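Local coordinates for protein gamma-glutamyltransferase 1 Threonine peptidase. MEROPS family T03 (Pseudomonas nitroreducens, PDB 7D9X) that probably transfers gamma-glutamyl groups from donors such as glutathione or glutamine to amino acceptors or water, as an N-terminal nucleophile hydrolase-fold enzyme, at residues L275-G280 with K335-R340. Numbering follows the deposited sequence.
Sequences LAQLIG and KYIAKR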
ATOM      1  N   LEU A 275      -3.336 -11.855  -5.882  1.00 28.07           N
ATOM      2  CA  LEU A 275      -2.314 -12.171  -6.881  1.00 29.69           C
ATOM      3  C   LEU A 275      -2.225 -13.677  -7.135  1.00 31.48           C
ATOM      4  O   LEU A 275      -1.980 -14.113  -8.269  1.00 30.82           O
ATOM      5  CB  LEU A 275      -0.958 -11.613  -6.432  1.00 28.16           C
ATOM      6  CG  LEU A 275      -0.857 -10.111  -6.603  1.00 26.34           C
ATOM      7  CD1 LEU A 275       0.285  -9.513  -5.761  1.00 26.33           C
ATOM      8  CD2 LEU A 275      -0.683  -9.730  -8.082  1.00 31.02           C
ATOM      9  N   ALA A 276      -2.401 -14.491  -6.095  1.00 31.34           N
ATOM     10  CA  ALA A 276      -2.374 -15.933  -6.299  1.00 31.90           C
ATOM     11  C   ALA A 276      -3.455 -16.362  -7.285  1.00 34.76           C
ATOM     12  O   ALA A 276      -3.232 -17.252  -8.123  1.00 35.62           O
ATOM     13  CB  ALA A 276      -2.552 -16.650  -4.966  1.00 35.11           C
ATOM     14  N   GLN A 277      -4.624 -15.727  -7.212  1.00 32.69           N
ATOM     15  CA  GLN A 277      -5.725 -16.060  -8.110  1.00 33.86           C
ATOM     16  C   GLN A 277      -5.571 -15.398  -9.477  1.00 34.17           C
ATOM     17  O   GLN A 277      -5.888 -16.012 -10.506  1.00 34.08           O
ATOM     18  CB  GLN A 277      -7.063 -15.646  -7.484  1.00 33.98           C
ATOM     19  CG  GLN A 277      -7.405 -16.372  -6.218  1.00 35.95           C
ATOM     20  CD  GLN A 277      -8.753 -15.944  -5.661  1.00 38.74           C
ATOM     21  OE1 GLN A 277      -9.347 -14.996  -6.141  1.00 39.38           O
ATOM     22  NE2 GLN A 277      -9.224 -16.640  -4.631  1.00 42.31           N
ATOM     23  N   LEU A 278      -5.100 -14.152  -9.510  1.00 32.04           N
ATOM     24  CA  LEU A 278      -4.921 -13.471 -10.789  1.00 32.70           C
ATOM     25  C   LEU A 278      -3.907 -14.206 -11.652  1.00 33.46           C
ATOM     26  O   LEU A 278      -4.160 -14.502 -12.830  1.00 33.60           O
ATOM     27  CB  LEU A 278      -4.474 -12.025 -10.553  1.00 30.55           C
ATOM     28  CG  LEU A 278      -5.507 -11.067  -9.954  1.00 31.33           C
ATOM     29  CD1 LEU A 278      -4.832  -9.889  -9.297  1.00 29.43           C
ATOM     30  CD2 LEU A 278      -6.491 -10.605 -11.038  1.00 32.46           C
ATOM     31  N   ILE A 279      -2.732 -14.495 -11.084  1.00 32.96           N
ATOM     32  CA  ILE A 279      -1.688 -15.165 -11.857  1.00 32.71           C
ATOM     33  C   ILE A 279      -2.111 -16.584 -12.201  1.00 35.28           C
ATOM     34  O   ILE A 279      -1.958 -17.038 -13.342  1.00 35.78           O
ATOM     35  CB  ILE A 279      -0.358 -15.147 -11.087  1.00 33.06           C
ATOM     36  CG1 ILE A 279       0.126 -13.709 -10.941  1.00 33.14           C
ATOM     37  CG2 ILE A 279       0.675 -16.014 -11.810  1.00 33.07           C
ATOM     38  CD1 ILE A 279       1.245 -13.540  -9.891  1.00 32.08           C
ATOM     39  N   GLY A 280      -2.659 -17.302 -11.222  1.00 36.87           N
ATOM     40  CA  GLY A 280      -3.050 -18.682 -11.465  1.00 37.33           C
ATOM     41  C   GLY A 280      -4.139 -18.824 -12.512  1.00 38.78           C
ATOM     42  O   GLY A 280      -4.122 -19.762 -13.316  1.00 36.99           O
ATOM     43  N   LYS A 335      -6.885 -26.629  -7.771  1.00 50.82           N
ATOM     44  CA  LYS A 335      -8.170 -27.089  -8.298  1.00 49.40           C
ATOM     45  C   LYS A 335      -9.217 -25.985  -8.229  1.00 50.62           C
ATOM     46  O   LYS A 335     -10.032 -25.830  -9.149  1.00 49.53           O
ATOM     47  CB  LYS A 335      -8.643 -28.323  -7.530  1.00 52.50           C
ATOM     48  N   TYR A 336      -9.222 -25.219  -7.138  1.00 49.08           N
ATOM     49  CA  TYR A 336     -10.092 -24.049  -7.062  1.00 49.66           C
ATOM     50  C   TYR A 336      -9.736 -23.038  -8.140  1.00 50.58           C
ATOM     51  O   TYR A 336     -10.619 -22.496  -8.813  1.00 46.00           O
ATOM     52  CB  TYR A 336      -9.987 -23.416  -5.679  1.00 48.42           C
ATOM     53  CG  TYR A 336     -10.851 -22.194  -5.504  1.00 45.62           C
ATOM     54  CD1 TYR A 336     -12.205 -22.309  -5.229  1.00 48.65           C
ATOM     55  CD2 TYR A 336     -10.316 -20.916  -5.609  1.00 46.91           C
ATOM     56  CE1 TYR A 336     -12.997 -21.195  -5.065  1.00 48.79           C
ATOM     57  CE2 TYR A 336     -11.108 -19.791  -5.443  1.00 44.25           C
ATOM     58  CZ  TYR A 336     -12.450 -19.938  -5.180  1.00 46.72           C
ATOM     59  OH  TYR A 336     -13.260 -18.826  -5.022  1.00 45.75           O
ATOM     60  N   ILE A 337      -8.438 -22.775  -8.322  1.00 46.35           N
ATOM     61  CA  ILE A 337      -7.992 -21.877  -9.383  1.00 45.63           C
ATOM     62  C   ILE A 337      -8.523 -22.347 -10.729  1.00 47.58           C
ATOM     63  O   ILE A 337      -8.957 -21.543 -11.564  1.00 44.73           O
ATOM     64  CB  ILE A 337      -6.451 -21.785  -9.386  1.00 48.58           C
ATOM     65  CG1 ILE A 337      -5.931 -21.219  -8.064  1.00 50.75           C
ATOM     66  CG2 ILE A 337      -5.967 -20.955 -10.574  1.00 48.22           C
ATOM     67  CD1 ILE A 337      -6.425 -19.830  -7.736  1.00 49.07           C
ATOM     68  N   ALA A 338      -8.486 -23.656 -10.968  1.00 44.45           N
ATOM     69  CA  ALA A 338      -8.964 -24.187 -12.240  1.00 46.52           C
ATOM     70  C   ALA A 338     -10.463 -23.980 -12.399  1.00 48.62           C
ATOM     71  O   ALA A 338     -10.926 -23.571 -13.472  1.00 48.03           O
ATOM     72  CB  ALA A 338      -8.606 -25.668 -12.350  1.00 53.17           C
ATOM     73  N   LYS A 339     -11.235 -24.243 -11.341  1.00 50.53           N
ATOM     74  CA  LYS A 339     -12.681 -24.028 -11.408  1.00 49.28           C
ATOM     75  C   LYS A 339     -12.998 -22.573 -11.718  1.00 48.32           C
ATOM     76  O   LYS A 339     -13.792 -22.274 -12.619  1.00 48.71           O
ATOM     77  CB  LYS A 339     -13.333 -24.448 -10.092  1.00 54.95           C
ATOM     78  N   ARG A 340     -12.367 -21.646 -10.980  1.00 45.68           N
ATOM     79  CA  ARG A 340     -12.650 -20.230 -11.178  1.00 45.84           C
ATOM     80  C   ARG A 340     -12.206 -19.770 -12.561  1.00 47.45           C
ATOM     81  O   ARG A 340     -12.859 -18.927 -13.181  1.00 44.92           O
ATOM     82  CB  ARG A 340     -11.962 -19.409 -10.081  1.00 45.05           C
ATOM     83  CG  ARG A 340     -12.413 -19.748  -8.667  1.00 43.73           C
ATOM     84  CD  ARG A 340     -13.872 -19.368  -8.424  1.00 45.74           C
ATOM     85  NE  ARG A 340     -14.037 -17.968  -8.035  1.00 44.81           N
ATOM     86  CZ  ARG A 340     -15.212 -17.379  -7.828  1.00 49.42           C
ATOM     87  NH1 ARG A 340     -16.339 -18.067  -7.990  1.00 48.43           N
ATOM     88  NH2 ARG A 340     -15.275 -16.102  -7.462  1.00 46.31           N
TER
HETATM   89  O   HOH W   1     -11.731 -16.532  -7.070  1.00 36.21           O
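I337 projects its branched side chain onto the flank of helix 271-284, with one methyl meeting G280 and the other Q277. With CG2 anti to the backbone N, that methyl faces the backbone of G280, 3.4 Å from G280 C, and leaves CG1 to carry CD1 to Q277. A CB on G280 would point toward I337 and come too near CG2, consistent with the lack of a side chain letting the isoleucine approach this closely; the two CA atoms are 6.2 Å apart. CD1 lies 3.9 Å from both CA and CG of Q277, and also brushes A276 O. Replacing I337 by an alanine would remove both outer contacts and is likely to leave the backbone of G280 and the aliphatic part of Q277 without their apolar partner, opening a gap between the helices. Beyond CG, Q277 runs extended toward Y336, where NE2 comes to the ring edge near its plane, 3.8 Å from CE2, with amide and ring planes 45° apart. The amide nitrogen is spent elsewhere, on L331 O and D313 OD2; the same carboxylate oxygen bonds Y336 OH, which ties amide and phenol to one acceptor. A water links Q277 and R340: it accepts from R340 NE at 2.9 Å, in the guanidinium plane, and gives a weak bond to Q277 OE1. One turn after Y336, R340 lays CG over one face of the tyrosine ring, offset toward the rim. The segment axes approach to 9.9 Å and cross at -61°. The R340 guanidinium forms a salt bridge with E343 and hydrogen bonds to R356 O and R309 O, the latter on helix 297-317, which also sets V310 against Q277. On its other flank, helix 271-284 packs L275 and I279 onto strands 248-257 and 260-264, placing helix 334-342 one layer out from the sheet.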